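Local coordinates for acyl-CoA dehydrogenase (Slackia heliotrinireducens, PDB 4RM7), which belongs to the acyl-CoA dehydrogenase family, in which a beta-sheet domain lies between N-terminal and C-terminal helical domains in the sequence, at residues L75-L80 against C250-G255. Residues are numbered along the deposited sequence; the frame is centred on the assembly and turned at random.
Sequences LVIEEL and CAAALG
Glu78 lies along the small-residue face formed by Ala251 and Gly255, and its extended side chain continues past them to Leu254. The two helix segments run in roughly the same direction, crossing at -34° with their axes 7.3 Å apart at closest approach. The backbones are nearest where the CA atoms of Glu78 and Gly255 lie 4.3 Å apart, and Gly255 has no side chain on this face. Two CA-H...O contacts join the main chains here. Glu78 CA lies 3.6 Å from Ala251 O, while Gly255 CA approaches Glu78 O at 3.4 Å, so that Glu78 serves once as donor and once as acceptor. Near-parallel helices crossing in this way on a small-xxx-small surface, Ala251 and Gly255 being four residues apart, resemble GxxxG-like packing. Glu78 CG is anti to the backbone N (chi1 165°) and the chain stays extended beyond it, carrying the carboxylate across the Leu254 side chain at an oblique angle; Glu78 OE2 lies beside the methyl Leu254 CD2, 3.3 Å away. The same buried oxygen finds its polar partner in Arg299, through a salt bridge to NE.

Ile77, the residue before Glu78, adds a hydrophobic contact. Its CG2, anti to the backbone N and beside the carbonyl carbon, is the branch that reaches the second helix: Ile77 CG2 lies 3.8 Å from Ala252 N and 4.1 Å from both Ala251 CB and Ala252 CB.

The contact packs helix 70-84 of the N-terminal helical domain against the long helix 234-270 of the C-terminal one, deep within the chain. Helix 282-311 covers the Glu78 and Leu254 side, and helix 90-103 meets Ile77 and Ala252 through Gln91. Helix 10-26 packs on Val76, Glu79 and Leu80, whereas helix 316-341 contacts Cys250 and Ala253.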
loop_
_atom_site.group_PDB
_atom_site.type_symbol
_atom_site.label_atom_id
_atom_site.label_comp_id
_atom_site.label_asym_id
_atom_site.label_seq_id
_atom_site.Cartn_x
_atom_site.Cartn_y
_atom_site.Cartn_z
ATOM N N LEU A 75 10.077 -14.506 -24.074
ATOM C CA LEU A 75 10.800 -15.560 -23.376
ATOM C C LEU A 75 12.309 -15.316 -23.470
ATOM O O LEU A 75 13.032 -15.526 -22.493
ATOM C CB LEU A 75 10.439 -16.940 -23.934
ATOM C CG LEU A 75 8.987 -17.394 -23.770
ATOM C CD1 LEU A 75 8.770 -18.732 -24.485
ATOM C CD2 LEU A 75 8.583 -17.485 -22.287
ATOM N N VAL A 76 12.778 -14.845 -24.631
ATOM C CA VAL A 76 14.209 -14.593 -24.815
ATOM C C VAL A 76 14.638 -13.475 -23.873
ATOM O O VAL A 76 15.563 -13.649 -23.075
ATOM C CB VAL A 76 14.562 -14.242 -26.283
ATOM C CG1 VAL A 76 15.936 -13.642 -26.385
ATOM C CG2 VAL A 76 14.500 -15.472 -27.163
ATOM N N ILE A 77 13.926 -12.354 -23.908
ATOM C CA ILE A 77 14.275 -11.208 -23.065
ATOM C C ILE A 77 14.130 -11.473 -21.573
ATOM O O ILE A 77 15.002 -11.094 -20.793
ATOM C CB ILE A 77 13.443 -9.997 -23.440
ATOM C CG1 ILE A 77 13.786 -9.586 -24.867
ATOM C CG2 ILE A 77 13.690 -8.832 -22.457
ATOM C CD1 ILE A 77 12.692 -8.840 -25.540
ATOM N N GLU A 78 13.055 -12.146 -21.168
ATOM C CA GLU A 78 12.882 -12.465 -19.748
ATOM C C GLU A 78 14.021 -13.371 -19.251
ATOM O O GLU A 78 14.555 -13.161 -18.169
ATOM C CB GLU A 78 11.521 -13.122 -19.486
ATOM C CG GLU A 78 11.408 -13.806 -18.132
ATOM C CD GLU A 78 10.152 -14.683 -17.972
ATOM O OE1 GLU A 78 9.655 -15.225 -18.978
ATOM O OE2 GLU A 78 9.662 -14.844 -16.826
ATOM N N GLU A 79 14.417 -14.353 -20.054
ATOM C CA GLU A 79 15.446 -15.282 -19.615
ATOM C C GLU A 79 16.838 -14.653 -19.536
ATOM O O GLU A 79 17.593 -14.942 -18.607
ATOM C CB GLU A 79 15.489 -16.513 -20.527
ATOM C CG GLU A 79 16.496 -17.609 -20.100
ATOM C CD GLU A 79 16.287 -18.189 -18.671
ATOM O OE1 GLU A 79 15.380 -17.761 -17.910
ATOM O OE2 GLU A 79 17.053 -19.101 -18.305
ATOM N N LEU A 80 17.182 -13.790 -20.491
ATOM C CA LEU A 80 18.501 -13.170 -20.479
ATOM C C LEU A 80 18.591 -12.179 -19.320
ATOM O O LEU A 80 19.633 -12.051 -18.686
ATOM C CB LEU A 80 18.791 -12.475 -21.816
ATOM C CG LEU A 80 18.950 -13.486 -22.950
ATOM C CD1 LEU A 80 19.203 -12.795 -24.243
ATOM C CD2 LEU A 80 20.071 -14.477 -22.635
ATOM N N CYS A 250 8.635 -4.652 -20.074
ATOM C CA CYS A 250 8.026 -5.385 -18.979
ATOM C C CYS A 250 8.622 -6.792 -18.847
ATOM O O CYS A 250 8.854 -7.265 -17.733
ATOM C CB CYS A 250 6.503 -5.420 -19.146
ATOM S SG CYS A 250 5.788 -3.748 -18.885
ATOM N N ALA A 251 8.911 -7.439 -19.972
ATOM C CA ALA A 251 9.603 -8.719 -19.939
ATOM C C ALA A 251 10.989 -8.587 -19.272
ATOM O O ALA A 251 11.413 -9.468 -18.517
ATOM C CB ALA A 251 9.731 -9.286 -21.351
ATOM N N ALA A 252 11.688 -7.485 -19.540
ATOM C CA ALA A 252 12.967 -7.239 -18.891
ATOM C C ALA A 252 12.777 -7.033 -17.398
ATOM O O ALA A 252 13.565 -7.533 -16.595
ATOM C CB ALA A 252 13.692 -6.017 -19.518
ATOM N N ALA A 253 11.736 -6.294 -17.022
ATOM C CA ALA A 253 11.489 -6.021 -15.611
ATOM C C ALA A 253 11.202 -7.327 -14.854
ATOM O O ALA A 253 11.701 -7.560 -13.746
ATOM C CB ALA A 253 10.354 -5.061 -15.467
ATOM N N LEU A 254 10.409 -8.182 -15.486
ATOM C CA LEU A 254 10.028 -9.460 -14.916
ATOM C C LEU A 254 11.266 -10.341 -14.706
ATOM O O LEU A 254 11.468 -10.949 -13.652
ATOM C CB LEU A 254 9.031 -10.141 -15.839
ATOM C CG LEU A 254 8.705 -11.605 -15.583
ATOM C CD1 LEU A 254 8.077 -11.784 -14.195
ATOM C CD2 LEU A 254 7.799 -12.129 -16.701
ATOM N N GLY A 255 12.091 -10.400 -15.732
ATOM C CA GLY A 255 13.299 -11.181 -15.680
ATOM C C GLY A 255 14.208 -10.717 -14.566
ATOM O O GLY A 255 14.689 -11.533 -13.780
#